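Local coordinates for periplasmic divalent cation tolerance protein (Synechococcus elongatus, PDB 6GDX), which is a trimeric PII-like protein that may carry or signal with a small molecule, its role in heavy-metal tolerance being unsupported and copper binding only a family assignment, at residues 51-59 and 93-101. Residues are numbered along the deposited sequence; the frame is centred on the assembly and turned at random. Where two conformers were deposited one is given.
Sequences QAAVEAGLA and QLDALQQWL
In the ferredoxin-like fold of CutA, the two helices packed on the sheet meet here through W100 of helix 91-104, the last turn of helix 43-55 and L58 just beyond it, illustrating how a large aromatic on one helix can be joined to small residues on the other. The axes of 51-55 and 93-101 come within 11.7 Å at closest, at 140° between their directions, and W100 and L58 fill the space between. Because chi1 of W100 is 179°, placing CG opposite the backbone N, the ring extends across until its six-membered end meets two alanines: A52 CB lies in plane at the edge, 3.7 Å from W100 CZ2, while A53 CB packs 3.7 Å from W100 CH2. Over one face sits L58, whose CD1 makes a CH-pi contact 3.6 Å from the centroid of the five-membered ring of W100, 20° off the ring normal. The other branch, L58 CD2, turns to A96 CB at 3.7 Å, and L58 CB rests 3.9 Å from L97 CD1. G57, at positive phi in a Schellman motif, ends the helix just before this leucine. Trimming W100 to an alanine is likely to leave L58 CD1 without its aromatic partner and open a gap beside A52 and A53. W100 also touches L49, earlier on helix 43-55; beneath, A53 and L97 pack on F87 of strand 76-90, whose T89 hydrogen-bonds L58 O.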
# COMPACT_ATOMS: atom_id res chain seq x y z
N GLN B 51 -12.94 -14.32 -0.04
CA GLN B 51 -13.08 -15.77 0.07
C GLN B 51 -13.31 -16.40 -1.30
O GLN B 51 -12.71 -17.43 -1.64
CB GLN B 51 -14.24 -16.09 0.99
CG GLN B 51 -14.53 -17.57 1.14
CD GLN B 51 -13.68 -18.22 2.20
OE1 GLN B 51 -13.16 -17.55 3.09
NE2 GLN B 51 -13.56 -19.54 2.12
N ALA B 52 -14.17 -15.79 -2.09
CA ALA B 52 -14.51 -16.33 -3.39
C ALA B 52 -13.31 -16.33 -4.33
O ALA B 52 -13.11 -17.26 -5.14
CB ALA B 52 -15.70 -15.60 -4.00
N ALA B 53 -12.48 -15.29 -4.28
CA ALA B 53 -11.32 -15.22 -5.16
C ALA B 53 -10.28 -16.27 -4.81
O ALA B 53 -9.67 -16.87 -5.70
CB ALA B 53 -10.70 -13.83 -5.08
N VAL B 54 -10.06 -16.49 -3.51
CA VAL B 54 -9.13 -17.52 -3.07
C VAL B 54 -9.68 -18.91 -3.44
O VAL B 54 -8.93 -19.76 -3.92
CB VAL B 54 -8.82 -17.39 -1.59
CG1 VAL B 54 -7.87 -18.51 -1.16
CG2 VAL B 54 -8.15 -16.05 -1.30
N GLU B 55 -10.97 -19.10 -3.26
CA GLU B 55 -11.60 -20.39 -3.55
C GLU B 55 -11.46 -20.75 -5.02
O GLU B 55 -11.33 -21.95 -5.35
CB GLU B 55 -13.06 -20.35 -3.12
CG GLU B 55 -13.77 -21.70 -3.17
CD GLU B 55 -14.53 -21.98 -1.87
OE1 GLU B 55 -13.90 -22.29 -0.84
OE2 GLU B 55 -15.76 -21.85 -1.89
N ALA B 56 -11.53 -19.77 -5.90
CA ALA B 56 -11.40 -19.95 -7.33
C ALA B 56 -9.98 -20.04 -7.85
O ALA B 56 -9.77 -20.17 -9.06
CB ALA B 56 -12.15 -18.83 -8.04
N GLY B 57 -9.00 -19.91 -6.96
CA GLY B 57 -7.61 -19.98 -7.37
C GLY B 57 -7.05 -18.75 -8.04
O GLY B 57 -6.03 -18.83 -8.72
N LEU B 58 -7.73 -17.61 -7.88
CA LEU B 58 -7.36 -16.37 -8.56
C LEU B 58 -6.40 -15.48 -7.76
O LEU B 58 -5.77 -14.59 -8.32
CB LEU B 58 -8.61 -15.61 -8.95
CG LEU B 58 -9.37 -16.30 -10.08
CD1 LEU B 58 -10.76 -15.68 -10.20
CD2 LEU B 58 -8.60 -16.24 -11.38
N ALA B 59 -6.32 -15.73 -6.45
CA ALA B 59 -5.42 -14.99 -5.57
C ALA B 59 -4.96 -15.93 -4.49
O ALA B 59 -5.74 -16.80 -4.05
CB ALA B 59 -6.08 -13.76 -4.96
N GLN B 93 -2.32 -15.10 -13.55
CA GLN B 93 -3.74 -15.08 -13.16
C GLN B 93 -4.35 -13.69 -13.19
O GLN B 93 -5.55 -13.59 -12.97
CB GLN B 93 -3.96 -15.70 -11.77
CG GLN B 93 -3.52 -17.15 -11.64
CD GLN B 93 -4.07 -18.01 -12.73
OE1 GLN B 93 -5.24 -17.88 -13.07
NE2 GLN B 93 -3.24 -18.88 -13.30
N LEU B 94 -3.56 -12.66 -13.49
CA LEU B 94 -4.04 -11.29 -13.30
C LEU B 94 -5.21 -10.96 -14.22
O LEU B 94 -6.22 -10.39 -13.79
CB LEU B 94 -2.91 -10.31 -13.52
CG LEU B 94 -3.26 -8.84 -13.29
CD1 LEU B 94 -3.62 -8.57 -11.84
CD2 LEU B 94 -2.10 -7.96 -13.76
N ASP B 95 -5.12 -11.35 -15.49
CA ASP B 95 -6.20 -11.06 -16.41
C ASP B 95 -7.49 -11.79 -15.98
O ASP B 95 -8.57 -11.21 -15.99
CB ASP B 95 -5.74 -11.41 -17.84
CG ASP B 95 -6.65 -10.87 -18.92
OD1 ASP B 95 -7.60 -11.58 -19.27
OD2 ASP B 95 -6.39 -9.78 -19.46
N ALA B 96 -7.37 -13.07 -15.62
CA ALA B 96 -8.53 -13.85 -15.16
C ALA B 96 -9.13 -13.25 -13.90
O ALA B 96 -10.36 -13.19 -13.74
CB ALA B 96 -8.19 -15.32 -14.93
N LEU B 97 -8.28 -12.77 -12.98
CA LEU B 97 -8.78 -12.14 -11.77
C LEU B 97 -9.58 -10.89 -12.12
O LEU B 97 -10.69 -10.69 -11.60
CB LEU B 97 -7.63 -11.84 -10.80
CG LEU B 97 -8.02 -11.03 -9.56
CD1 LEU B 97 -8.99 -11.74 -8.66
CD2 LEU B 97 -6.77 -10.68 -8.77
N GLN B 98 -9.03 -10.03 -12.97
CA GLN B 98 -9.73 -8.79 -13.36
C GLN B 98 -11.05 -9.09 -14.06
O GLN B 98 -12.07 -8.43 -13.79
CB GLN B 98 -8.82 -7.90 -14.24
CG GLN B 98 -9.50 -6.74 -14.97
CD GLN B 98 -10.31 -5.85 -14.06
OE1 GLN B 98 -10.04 -5.74 -12.86
NE2 GLN B 98 -11.32 -5.20 -14.62
N GLN B 99 -11.04 -10.08 -14.94
CA GLN B 99 -12.26 -10.48 -15.66
C GLN B 99 -13.31 -11.00 -14.69
O GLN B 99 -14.49 -10.65 -14.80
CB GLN B 99 -11.93 -11.57 -16.69
N TRP B 100 -12.88 -11.80 -13.72
CA TRP B 100 -13.77 -12.32 -12.70
C TRP B 100 -14.34 -11.20 -11.85
O TRP B 100 -15.54 -11.18 -11.56
CB TRP B 100 -13.01 -13.34 -11.87
CG TRP B 100 -13.71 -14.00 -10.78
CD1 TRP B 100 -14.41 -15.17 -10.82
CD2 TRP B 100 -13.68 -13.58 -9.42
NE1 TRP B 100 -14.85 -15.48 -9.57
CE2 TRP B 100 -14.41 -14.51 -8.69
CE3 TRP B 100 -13.10 -12.48 -8.75
CZ2 TRP B 100 -14.58 -14.40 -7.32
CZ3 TRP B 100 -13.27 -12.37 -7.40
CH2 TRP B 100 -14.03 -13.30 -6.69
N LEU B 101 -13.50 -10.22 -11.50
CA LEU B 101 -14.01 -9.02 -10.82
C LEU B 101 -15.05 -8.25 -11.63
O LEU B 101 -16.02 -7.71 -11.01
CB LEU B 101 -12.86 -8.10 -10.44
CG LEU B 101 -11.99 -8.67 -9.34
CD1 LEU B 101 -10.73 -7.85 -9.22
CD2 LEU B 101 -12.70 -8.67 -8.00